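Local coordinates for protein putative NAD(P)H:FMN oxidoreductase (Porphyromonas gingivalis W83, PDB 3GE5) that binds flavin mononucleotide and, as a member of the nitroreductase family, probably works as a flavin-dependent oxidoreductase, at residues T36-R41 with E182-K187; Q92-G97 with T143-F148; I126-M131 with S167-G172. All blocks are in the same frame, centred on the assembly; numbering follows the deposited sequence.

Interaction 1: residues T36-R41 with E182-K187; sequences TRRSVR and EAFNRK. With FMN (flavin mononucleotide), chain C.
Arg38 reaches across to Glu182 and closes two loops around the phosphate of the flavin mononucleotide. Its NH1 and NH2 converge end-on upon one acceptor, the backbone O of Glu182, which lies in the guanidinium plane; the shorter bond, NH2 to O, is 2.9 Å. The same NH2 makes a salt bridge of 3.3 Å to OE2 of Glu182, whose carboxylate is turned 45° from the guanidinium plane. Bends at chi2 and chi3 (both -56°) curl the Arg38 chain back so that NE can also donate to FMN O3P, at 2.8 Å. Arginine suits this place because its planar array of N-H groups serves carbonyl, carboxylate and phosphate together.

Packing is tight here and at the phosphate, with Phe184 CA over one face of the Arg38 guanidinium. Arg37 NH1 and Ser39 OG both donate to FMN O1P, the latter at 2.7 Å, while Arg186 NH2 meets FMN O2P almost straight, at 3.0 Å and 172°. The phosphate draws the three arginines together, with Arg37 NH2 and Arg186 NH2 4.4 Å apart; Arg41 NE and NH2 bond FMN O2 and N1 on the isoalloxazine. The loose side begins at exposed Ala183 and the outlying Glu182 carboxylate.

Segment 36-41 lies in the loop between helices 29-34 and 50-62, Arg37 touching helix 120-137 and Val40 bonded to strand 141-145; segment 182-187 lies between strand 163-172 and helix 189-192, along the second subunit.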
loop_
_atom_site.group_PDB
_atom_site.type_symbol
_atom_site.label_atom_id
_atom_site.label_comp_id
_atom_site.label_asym_id
_atom_site.label_seq_id
_atom_site.Cartn_x
_atom_site.Cartn_y
_atom_site.Cartn_z
ATOM N N THR A 36 -3.567 -0.939 -16.199
ATOM C CA THR A 36 -4.199 0.172 -16.898
ATOM C C THR A 36 -3.988 1.509 -16.161
ATOM O O THR A 36 -4.347 2.553 -16.689
ATOM C CB THR A 36 -5.699 -0.050 -17.116
ATOM O OG1 THR A 36 -6.314 -0.307 -15.860
ATOM C CG2 THR A 36 -5.962 -1.224 -18.097
ATOM N N ARG A 37 -3.438 1.462 -14.931
ATOM C CA ARG A 37 -3.133 2.665 -14.142
ATOM C C ARG A 37 -1.701 3.130 -14.396
ATOM O O ARG A 37 -0.742 2.404 -14.107
ATOM C CB ARG A 37 -3.281 2.385 -12.637
ATOM C CG ARG A 37 -3.109 3.639 -11.785
ATOM C CD ARG A 37 -2.486 3.387 -10.395
ATOM N NE ARG A 37 -1.208 2.704 -10.511
ATOM C CZ ARG A 37 -0.049 3.289 -10.806
ATOM N NH1 ARG A 37 0.058 4.618 -10.936
ATOM N NH2 ARG A 37 1.007 2.534 -10.994
ATOM N N ARG A 38 -1.577 4.347 -14.923
ATOM C CA ARG A 38 -0.307 5.044 -14.975
ATOM C C ARG A 38 -0.489 6.342 -14.181
ATOM O O ARG A 38 -1.601 6.888 -14.102
ATOM C CB ARG A 38 0.073 5.370 -16.419
ATOM C CG ARG A 38 0.365 4.170 -17.349
ATOM C CD ARG A 38 1.462 3.249 -16.812
ATOM N NE ARG A 38 2.700 3.995 -16.561
ATOM C CZ ARG A 38 3.569 4.414 -17.494
ATOM N NH1 ARG A 38 3.437 4.118 -18.775
ATOM N NH2 ARG A 38 4.614 5.131 -17.102
ATOM N N SER A 39 0.599 6.845 -13.616
ATOM C CA SER A 39 0.563 8.146 -12.948
ATOM C C SER A 39 0.111 9.238 -13.946
ATOM O O SER A 39 0.564 9.301 -15.120
ATOM C CB SER A 39 1.902 8.524 -12.294
ATOM O OG SER A 39 2.278 7.617 -11.247
ATOM N N VAL A 40 -0.816 10.072 -13.487
ATOM C CA VAL A 40 -1.350 11.176 -14.284
ATOM C C VAL A 40 -1.004 12.484 -13.533
ATOM O O VAL A 40 -1.344 12.647 -12.349
ATOM C CB VAL A 40 -2.891 11.031 -14.471
ATOM C CG1 VAL A 40 -3.536 12.347 -14.979
ATOM C CG2 VAL A 40 -3.200 9.788 -15.374
ATOM N N ARG A 41 -0.353 13.388 -14.264
ATOM C CA ARG A 41 0.093 14.678 -13.725
ATOM C C ARG A 41 -0.522 15.890 -14.387
ATOM O O ARG A 41 -0.275 17.019 -13.966
ATOM C CB ARG A 41 1.618 14.746 -13.799
ATOM C CG ARG A 41 2.312 13.749 -12.887
ATOM C CD ARG A 41 3.841 13.799 -13.042
ATOM N NE ARG A 41 4.549 12.751 -12.314
ATOM C CZ ARG A 41 4.734 11.490 -12.726
ATOM N NH1 ARG A 41 4.258 11.040 -13.884
ATOM N NH2 ARG A 41 5.422 10.652 -11.951
ATOM N N GLU A 182 6.584 8.460 -19.306
ATOM C CA GLU A 182 7.548 7.596 -19.980
ATOM C C GLU A 182 6.949 6.207 -20.196
ATOM O O GLU A 182 5.912 5.886 -19.608
ATOM C CB GLU A 182 8.844 7.518 -19.150
ATOM C CG GLU A 182 8.709 6.895 -17.774
ATOM C CD GLU A 182 7.975 7.755 -16.768
ATOM O OE1 GLU A 182 8.425 8.901 -16.520
ATOM O OE2 GLU A 182 6.945 7.267 -16.239
ATOM N N ALA A 183 7.610 5.388 -21.009
ATOM C CA ALA A 183 7.176 4.031 -21.223
ATOM C C ALA A 183 7.247 3.282 -19.872
ATOM O O ALA A 183 8.178 3.469 -19.082
ATOM C CB ALA A 183 8.052 3.333 -22.257
ATOM N N PHE A 184 6.275 2.420 -19.641
ATOM C CA PHE A 184 6.261 1.549 -18.477
ATOM C C PHE A 184 7.548 0.748 -18.384
ATOM O O PHE A 184 8.001 0.172 -19.345
ATOM C CB PHE A 184 5.059 0.603 -18.530
ATOM C CG PHE A 184 4.972 -0.346 -17.352
ATOM C CD1 PHE A 184 4.320 0.031 -16.211
ATOM C CD2 PHE A 184 5.506 -1.636 -17.429
ATOM C CE1 PHE A 184 4.245 -0.840 -15.125
ATOM C CE2 PHE A 184 5.405 -2.523 -16.340
ATOM C CZ PHE A 184 4.766 -2.129 -15.223
ATOM N N ASN A 185 8.164 0.746 -17.212
ATOM C CA ASN A 185 9.354 -0.080 -17.017
ATOM C C ASN A 185 9.471 -0.521 -15.565
ATOM O O ASN A 185 9.208 0.244 -14.632
ATOM C CB ASN A 185 10.621 0.620 -17.466
ATOM C CG ASN A 185 10.891 1.831 -16.696
ATOM O OD1 ASN A 185 10.243 2.868 -16.893
ATOM N ND2 ASN A 185 11.836 1.735 -15.774
ATOM N N ARG A 186 9.843 -1.782 -15.421
ATOM C CA ARG A 186 10.071 -2.397 -14.128
ATOM C C ARG A 186 11.192 -3.394 -14.316
ATOM O O ARG A 186 11.448 -3.898 -15.428
ATOM C CB ARG A 186 8.825 -3.148 -13.632
ATOM C CG ARG A 186 7.600 -2.282 -13.296
ATOM C CD ARG A 186 7.857 -1.428 -12.050
ATOM N NE ARG A 186 6.631 -0.773 -11.626
ATOM C CZ ARG A 186 6.086 0.284 -12.239
ATOM N NH1 ARG A 186 6.700 0.907 -13.238
ATOM N NH2 ARG A 186 4.940 0.753 -11.792
ATOM N N LYS A 187 11.857 -3.691 -13.211
ATOM C CA LYS A 187 12.808 -4.788 -13.160
ATOM C C LYS A 187 12.126 -6.098 -13.526
ATOM O O LYS A 187 10.904 -6.230 -13.371
ATOM C CB LYS A 187 13.391 -4.891 -11.752
ATOM C CG LYS A 187 14.204 -3.674 -11.330
ATOM C CD LYS A 187 14.530 -3.677 -9.838
ATOM C CE LYS A 187 15.373 -2.466 -9.461
ATOM N NZ LYS A 187 15.487 -2.499 -7.981
HETATM N N1 FMN C . 5.730 11.393 -8.961
HETATM C C2 FMN C . 5.954 12.739 -8.929
HETATM O O2 FMN C . 5.890 13.405 -9.969
HETATM N N3 FMN C . 6.267 13.390 -7.744
HETATM C C4 FMN C . 6.379 12.710 -6.537
HETATM O O4 FMN C . 6.692 13.316 -5.466
HETATM C C4A FMN C . 6.150 11.337 -6.569
HETATM N N5 FMN C . 6.291 10.629 -5.391
HETATM C C5A FMN C . 5.946 9.309 -5.362
HETATM C C6 FMN C . 5.991 8.651 -4.129
HETATM C C7 FMN C . 5.606 7.316 -4.073
HETATM C C7M FMN C . 5.658 6.558 -2.780
HETATM C C8 FMN C . 5.162 6.662 -5.222
HETATM C C8M FMN C . 4.725 5.234 -5.173
HETATM C C9 FMN C . 5.160 7.307 -6.434
HETATM C C9A FMN C . 5.530 8.641 -6.534
HETATM N N10 FMN C . 5.523 9.332 -7.770
HETATM C C10 FMN C . 5.810 10.674 -7.770
HETATM C "C1'" FMN C . 4.951 8.695 -9.009
HETATM C "C2'" FMN C . 6.015 7.758 -9.573
HETATM O "O2'" FMN C . 6.931 8.517 -10.353
HETATM C "C3'" FMN C . 5.406 6.619 -10.398
HETATM O "O3'" FMN C . 4.461 5.903 -9.595
HETATM C "C4'" FMN C . 6.456 5.668 -11.001
HETATM O "O4'" FMN C . 7.320 6.321 -11.932
HETATM C "C5'" FMN C . 5.823 4.471 -11.720
HETATM O "O5'" FMN C . 5.024 4.948 -12.782
HETATM P P FMN C . 3.523 4.504 -12.911
HETATM O O1P FMN C . 2.852 5.027 -11.651
HETATM O O2P FMN C . 3.435 2.992 -13.002
HETATM O O3P FMN C . 2.976 5.272 -14.096
HETATM O O HOH W 1 5.024 7.863 -14.409
#

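Interaction 2: residues Q92-G97 with T143-F148; sequences QPWFPG and TWVCAF. With FMN (flavin mononucleotide), chain C; EDO (1,2-ethanediol), chain I.
The Trp94 indole turns its edge to Val145: CH2 meets CG2 at 3.5 Å, near the ring plane, while Thr143 CB approaches the same ring carbon obliquely. In that plane too, at another part of the rim, sits O1 of a 1,2-ethanediol molecule, probably left from crystallisation, which accepts a bond from Trp94 N. Phe95 offers CE2 obliquely to the other branch of the valine, CG1. Branching at the beta carbon thus lets Val145 touch two aromatic rings at once, one with each methyl. Trp144 leaves the opposite face of the strand, and one face of its indole takes the FMN methyl C7M, 3.4 Å above the plane.

Polar groups from both segments meet at the pyrimidine end of the flavin. Gln92, extended beyond CG (chi2 -178°), brings OE1 to FMN N3 at 2.8 Å with a nearly straight 177° bond, and its NE2 lies 3.7 Å from Ala147 CB. The same OE1 also receives a longer bond from Trp94 NE1, whose donor stands above the amide plane, and a proton from a water that bridges to Ala147 O. Opposite in polarity, the backbone N of Ala147 donates to FMN O4 at 3.0 Å, joined by Cys146 N at 3.3 Å.

Side-chain acceptor and main-chain donors therefore read the N3-H and O4 of the ring, a pattern complementary to the pyrimidine edge of the flavin. Donors at O4, with a weak bond from Cys146 N to FMN N5, would probably draw electron density toward that end and may make the isoalloxazine easier to reduce.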
loop_
_atom_site.group_PDB
_atom_site.type_symbol
_atom_site.label_atom_id
_atom_site.label_comp_id
_atom_site.label_asym_id
_atom_site.label_seq_id
_atom_site.Cartn_x
_atom_site.Cartn_y
_atom_site.Cartn_z
ATOM N N GLN A 92 7.811 20.872 -7.974
ATOM C CA GLN A 92 7.552 20.178 -9.234
ATOM C C GLN A 92 6.520 20.966 -10.013
ATOM O O GLN A 92 5.417 21.205 -9.520
ATOM C CB GLN A 92 7.075 18.754 -8.963
ATOM C CG GLN A 92 8.167 17.920 -8.272
ATOM C CD GLN A 92 7.786 16.480 -8.013
ATOM O OE1 GLN A 92 6.618 16.143 -7.848
ATOM N NE2 GLN A 92 8.806 15.626 -7.883
ATOM N N PRO A 93 6.872 21.416 -11.226
ATOM C CA PRO A 93 5.942 22.281 -11.953
ATOM C C PRO A 93 4.496 21.777 -12.157
ATOM O O PRO A 93 3.561 22.570 -12.147
ATOM C CB PRO A 93 6.643 22.478 -13.311
ATOM C CG PRO A 93 8.093 22.339 -12.980
ATOM C CD PRO A 93 8.160 21.277 -11.939
ATOM N N TRP A 94 4.303 20.473 -12.328
ATOM C CA TRP A 94 2.960 19.933 -12.547
ATOM C C TRP A 94 2.054 20.037 -11.315
ATOM O O TRP A 94 0.839 20.107 -11.437
ATOM C CB TRP A 94 3.030 18.469 -13.007
ATOM C CG TRP A 94 3.432 17.531 -11.915
ATOM C CD1 TRP A 94 4.704 17.169 -11.585
ATOM C CD2 TRP A 94 2.570 16.869 -10.980
ATOM N NE1 TRP A 94 4.696 16.342 -10.510
ATOM C CE2 TRP A 94 3.402 16.119 -10.115
ATOM C CE3 TRP A 94 1.168 16.849 -10.760
ATOM C CZ2 TRP A 94 2.888 15.360 -9.060
ATOM C CZ3 TRP A 94 0.665 16.063 -9.731
ATOM C CH2 TRP A 94 1.537 15.338 -8.886
ATOM N N PHE A 95 2.651 20.024 -10.123
ATOM C CA PHE A 95 1.891 19.837 -8.876
ATOM C C PHE A 95 0.726 20.796 -8.647
ATOM O O PHE A 95 -0.366 20.375 -8.249
ATOM C CB PHE A 95 2.872 19.873 -7.696
ATOM C CG PHE A 95 2.213 19.696 -6.340
ATOM C CD1 PHE A 95 1.773 20.790 -5.613
ATOM C CD2 PHE A 95 2.069 18.429 -5.782
ATOM C CE1 PHE A 95 1.194 20.624 -4.368
ATOM C CE2 PHE A 95 1.461 18.263 -4.524
ATOM C CZ PHE A 95 1.056 19.371 -3.813
ATOM N N PRO A 96 0.932 22.103 -8.874
ATOM C CA PRO A 96 -0.197 23.002 -8.655
ATOM C C PRO A 96 -1.359 22.903 -9.651
ATOM O O PRO A 96 -2.335 23.634 -9.514
ATOM C CB PRO A 96 0.441 24.404 -8.716
ATOM C CG PRO A 96 1.714 24.239 -9.372
ATOM C CD PRO A 96 2.167 22.830 -9.210
ATOM N N GLY A 97 -1.276 22.007 -10.628
ATOM C CA GLY A 97 -2.360 21.799 -11.594
ATOM C C GLY A 97 -3.420 20.773 -11.182
ATOM O O GLY A 97 -4.395 20.585 -11.910
ATOM N N THR A 143 -1.554 11.010 -9.082
ATOM C CA THR A 143 -0.159 10.725 -8.757
ATOM C C THR A 143 0.043 10.788 -7.257
ATOM O O THR A 143 -0.456 11.685 -6.592
ATOM C CB THR A 143 0.828 11.715 -9.502
ATOM O OG1 THR A 143 0.684 11.544 -10.901
ATOM C CG2 THR A 143 2.283 11.477 -9.104
ATOM N N TRP A 144 0.726 9.782 -6.744
ATOM C CA TRP A 144 1.196 9.750 -5.359
ATOM C C TRP A 144 2.370 10.676 -5.234
ATOM O O TRP A 144 3.315 10.571 -6.026
ATOM C CB TRP A 144 1.634 8.339 -5.052
ATOM C CG TRP A 144 1.959 7.985 -3.630
ATOM C CD1 TRP A 144 2.722 8.696 -2.720
ATOM C CD2 TRP A 144 1.599 6.770 -2.994
ATOM N NE1 TRP A 144 2.816 7.983 -1.536
ATOM C CE2 TRP A 144 2.146 6.797 -1.679
ATOM C CE3 TRP A 144 0.850 5.655 -3.389
ATOM C CZ2 TRP A 144 1.938 5.767 -0.765
ATOM C CZ3 TRP A 144 0.667 4.601 -2.456
ATOM C CH2 TRP A 144 1.211 4.694 -1.164
ATOM N N VAL A 145 2.326 11.581 -4.262
ATOM C CA VAL A 145 3.375 12.627 -4.063
ATOM C C VAL A 145 4.022 12.530 -2.664
ATOM O O VAL A 145 3.346 12.598 -1.632
ATOM C CB VAL A 145 2.820 14.069 -4.258
ATOM C CG1 VAL A 145 3.928 15.080 -4.056
ATOM C CG2 VAL A 145 2.160 14.188 -5.674
ATOM N N CYS A 146 5.346 12.358 -2.654
ATOM C CA CYS A 146 6.161 12.452 -1.421
ATOM C C CYS A 146 7.215 13.541 -1.503
ATOM O O CYS A 146 7.787 13.917 -0.469
ATOM C CB CYS A 146 6.819 11.125 -1.151
ATOM S SG CYS A 146 5.645 9.857 -0.577
ATOM N N ALA A 147 7.445 14.115 -2.705
ATOM C CA ALA A 147 8.426 15.202 -2.837
ATOM C C ALA A 147 7.758 16.544 -2.502
ATOM O O ALA A 147 7.356 17.275 -3.386
ATOM C CB ALA A 147 9.067 15.227 -4.252
ATOM N N PHE A 148 7.678 16.850 -1.205
ATOM C CA PHE A 148 7.131 18.103 -0.719
ATOM C C PHE A 148 7.728 18.442 0.630
ATOM O O PHE A 148 8.269 17.584 1.291
ATOM C CB PHE A 148 5.599 18.106 -0.652
ATOM C CG PHE A 148 4.992 17.155 0.351
ATOM C CD1 PHE A 148 4.725 15.840 0.020
ATOM C CD2 PHE A 148 4.597 17.621 1.623
ATOM C CE1 PHE A 148 4.207 14.949 0.954
ATOM C CE2 PHE A 148 4.037 16.757 2.526
ATOM C CZ PHE A 148 3.843 15.412 2.192
HETATM N N1 FMN C . 5.730 11.393 -8.961
HETATM C C2 FMN C . 5.954 12.739 -8.929
HETATM O O2 FMN C . 5.890 13.405 -9.969
HETATM N N3 FMN C . 6.267 13.390 -7.744
HETATM C C4 FMN C . 6.379 12.710 -6.537
HETATM O O4 FMN C . 6.692 13.316 -5.466
HETATM C C4A FMN C . 6.150 11.337 -6.569
HETATM N N5 FMN C . 6.291 10.629 -5.391
HETATM C C5A FMN C . 5.946 9.309 -5.362
HETATM C C6 FMN C . 5.991 8.651 -4.129
HETATM C C7 FMN C . 5.606 7.316 -4.073
HETATM C C7M FMN C . 5.658 6.558 -2.780
HETATM C C8 FMN C . 5.162 6.662 -5.222
HETATM C C8M FMN C . 4.725 5.234 -5.173
HETATM C C9 FMN C . 5.160 7.307 -6.434
HETATM C C9A FMN C . 5.530 8.641 -6.534
HETATM N N10 FMN C . 5.523 9.332 -7.770
HETATM C C10 FMN C . 5.810 10.674 -7.770
HETATM C "C1'" FMN C . 4.951 8.695 -9.009
HETATM C "C2'" FMN C . 6.015 7.758 -9.573
HETATM O "O2'" FMN C . 6.931 8.517 -10.353
HETATM C "C3'" FMN C . 5.406 6.619 -10.398
HETATM O "O3'" FMN C . 4.461 5.903 -9.595
HETATM C "C4'" FMN C . 6.456 5.668 -11.001
HETATM O "O4'" FMN C . 7.320 6.321 -11.932
HETATM C "C5'" FMN C . 5.823 4.471 -11.720
HETATM O "O5'" FMN C . 5.024 4.948 -12.782
HETATM P P FMN C . 3.523 4.504 -12.911
HETATM O O1P FMN C . 2.852 5.027 -11.651
HETATM O O2P FMN C . 3.435 2.992 -13.002
HETATM O O3P FMN C . 2.976 5.272 -14.096
HETATM C C1 EDO I . 6.748 18.368 -14.759
HETATM O O1 EDO I . 6.485 19.017 -13.541
HETATM C C2 EDO I . 6.346 19.257 -15.924
HETATM O O2 EDO I . 4.984 19.668 -15.784
HETATM O O HOH W 2 5.697 17.546 -5.666
#

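Interaction 3: residues I126-M131 with S167-G172; sequences IAMTYM and SILALG
Helix-on-sheet packing in the core is what joins Met128 and Met131 to Ser167 and Leu169: helix 120-137 lies against strand 163-172, an inner strand of the four-stranded antiparallel sheet. The two segments run almost parallel, 6° between their directions, with axes 9.6 Å apart, and no hydrogen bond links them. Both methionines are selenomethionine.

Met128 carries most of the contact. Bends at chi2 (-79°) and chi3 (-58°) fold its chain so that the terminal methyl lies against the strand. CE touches Ser167 CB at 3.8 Å, passes the peptide between Ile168 and Leu169, where Leu169 N is 3.7 Å away, and reaches Leu169 CB at 3.9 Å. The Met128 and Leu169 side chains run alongside each other, pointing opposite ways. A long unbranched chain suits this position because it can bend to follow the surface of the strand, and the small serine lets CE come up against its CB. One helical turn after Met128, Met131 receives Leu169 CD2, which meets Met131 C at 3.8 Å and Met131 CB at 3.9 Å; the CG of Leu169 is anti to the backbone N, which directs the branched end that way.

Neighbouring strands widen the same layer, since both methionines also touch Thr104 and Met128 packs on Trp144. Across the helix, Thr129 meets Thr129 of the second subunit.

Contacts of this kind are apolar and carry little directional preference, so shape and burial hold helix to sheet. The one side-chain hydroxyl of segment 167-172, Ser167 OG, is satisfied by a weak bond from Trp144 NE1.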
loop_
_atom_site.group_PDB
_atom_site.type_symbol
_atom_site.label_atom_id
_atom_site.label_comp_id
_atom_site.label_asym_id
_atom_site.label_seq_id
_atom_site.Cartn_x
_atom_site.Cartn_y
_atom_site.Cartn_z
ATOM N N ILE A 126 -0.725 1.927 2.980
ATOM C CA ILE A 126 -1.828 1.009 2.603
ATOM C C ILE A 126 -3.071 1.859 2.275
ATOM O O ILE A 126 -3.737 1.643 1.241
ATOM C CB ILE A 126 -2.143 -0.018 3.741
ATOM C CG1 ILE A 126 -0.890 -0.845 4.127
ATOM C CG2 ILE A 126 -3.233 -0.938 3.309
ATOM C CD1 ILE A 126 -1.039 -1.703 5.429
ATOM N N ALA A 127 -3.378 2.828 3.137
ATOM C CA ALA A 127 -4.544 3.690 2.897
ATOM C C ALA A 127 -4.375 4.461 1.546
ATOM O O ALA A 127 -5.317 4.545 0.732
ATOM C CB ALA A 127 -4.778 4.690 4.037
HETATM N N MSE A 128 -3.176 5.019 1.332
HETATM C CA MSE A 128 -2.879 5.736 0.081
HETATM C C MSE A 128 -3.065 4.794 -1.127
HETATM O O MSE A 128 -3.622 5.200 -2.159
HETATM C CB MSE A 128 -1.453 6.291 0.097
HETATM C CG MSE A 128 -1.331 7.588 0.878
HETATM SE SE MSE A 128 -1.960 9.139 -0.154
HETATM C CE MSE A 128 -0.773 8.989 -1.699
ATOM N N THR A 129 -2.595 3.561 -1.009
ATOM C CA THR A 129 -2.701 2.592 -2.117
ATOM C C THR A 129 -4.195 2.311 -2.412
ATOM O O THR A 129 -4.634 2.316 -3.560
ATOM C CB THR A 129 -1.927 1.279 -1.835
ATOM O OG1 THR A 129 -0.532 1.563 -1.649
ATOM C CG2 THR A 129 -2.125 0.240 -3.022
ATOM N N TYR A 130 -4.971 2.072 -1.353
ATOM C CA TYR A 130 -6.414 1.854 -1.512
ATOM C C TYR A 130 -7.045 3.052 -2.212
ATOM O O TYR A 130 -7.912 2.902 -3.090
ATOM C CB TYR A 130 -7.074 1.628 -0.143
ATOM C CG TYR A 130 -7.130 0.170 0.272
ATOM C CD1 TYR A 130 -6.007 -0.631 0.223
ATOM C CD2 TYR A 130 -8.319 -0.399 0.738
ATOM C CE1 TYR A 130 -6.082 -1.983 0.554
ATOM C CE2 TYR A 130 -8.392 -1.733 1.110
ATOM C CZ TYR A 130 -7.283 -2.517 1.002
ATOM O OH TYR A 130 -7.348 -3.836 1.346
HETATM N N MSE A 131 -6.656 4.246 -1.807
HETATM C CA MSE A 131 -7.279 5.473 -2.355
HETATM C C MSE A 131 -6.879 5.676 -3.834
HETATM O O MSE A 131 -7.708 6.056 -4.699
HETATM C CB MSE A 131 -6.983 6.719 -1.498
HETATM C CG MSE A 131 -7.673 6.684 -0.143
HETATM SE SE MSE A 131 -7.573 8.308 0.856
HETATM C CE MSE A 131 -5.664 8.336 1.242
ATOM N N SER A 167 2.350 11.506 2.724
ATOM C CA SER A 167 2.087 11.383 1.288
ATOM C C SER A 167 0.880 12.236 0.934
ATOM O O SER A 167 -0.003 12.458 1.789
ATOM C CB SER A 167 1.783 9.948 0.929
ATOM O OG SER A 167 2.867 9.086 1.210
ATOM N N ILE A 168 0.830 12.677 -0.325
ATOM C CA ILE A 168 -0.335 13.400 -0.867
ATOM C C ILE A 168 -0.821 12.731 -2.138
ATOM O O ILE A 168 -0.013 12.442 -3.033
ATOM C CB ILE A 168 0.032 14.856 -1.203
ATOM C CG1 ILE A 168 0.555 15.616 0.031
ATOM C CG2 ILE A 168 -1.170 15.595 -1.856
ATOM C CD1 ILE A 168 1.131 17.004 -0.244
ATOM N N LEU A 169 -2.106 12.447 -2.232
ATOM C CA LEU A 169 -2.665 11.908 -3.474
ATOM C C LEU A 169 -3.193 13.094 -4.238
ATOM O O LEU A 169 -4.113 13.747 -3.796
ATOM C CB LEU A 169 -3.785 10.889 -3.217
ATOM C CG LEU A 169 -4.257 10.107 -4.466
ATOM C CD1 LEU A 169 -3.084 9.266 -5.020
ATOM C CD2 LEU A 169 -5.507 9.220 -4.172
ATOM N N ALA A 170 -2.556 13.386 -5.378
ATOM C CA ALA A 170 -2.994 14.456 -6.283
ATOM C C ALA A 170 -3.872 13.825 -7.376
ATOM O O ALA A 170 -3.441 12.887 -8.027
ATOM C CB ALA A 170 -1.816 15.168 -6.911
ATOM N N LEU A 171 -5.104 14.305 -7.510
ATOM C CA LEU A 171 -6.099 13.613 -8.349
ATOM C C LEU A 171 -7.063 14.557 -9.077
ATOM O O LEU A 171 -7.264 15.686 -8.676
ATOM C CB LEU A 171 -6.899 12.578 -7.529
ATOM C CG LEU A 171 -7.849 13.137 -6.474
ATOM C CD1 LEU A 171 -9.284 13.115 -6.964
ATOM C CD2 LEU A 171 -7.681 12.319 -5.174
ATOM N N GLY A 172 -7.651 14.021 -10.138
ATOM C CA GLY A 172 -8.623 14.727 -10.946
ATOM C C GLY A 172 -8.905 13.928 -12.205
ATOM O O GLY A 172 -8.467 12.769 -12.345
#

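Interaction 1 holds the phosphate of the flavin mononucleotide and, through Arg41, the O2/N1 edge of its ring; interaction 2 holds N3, O4 and, weakly, N5. Their centres lie about 16 Å apart, and they meet where Val40 O pairs with Thr143 OG1. Interaction 3 lies about 12 Å from the centre of interaction 2 and about 2 Å from that of the chain. Strands 141-145 and 163-172, neighbours in the sheet, tie these two together through backbone bonds from Val145 to Ile168 and from Thr143 to Ala170. Along the chain, interaction 1 encloses the other two, whose segments alternate. All three touch the second subunit: the sheet joins the helix-backed core to a flavin site at the subunit interface.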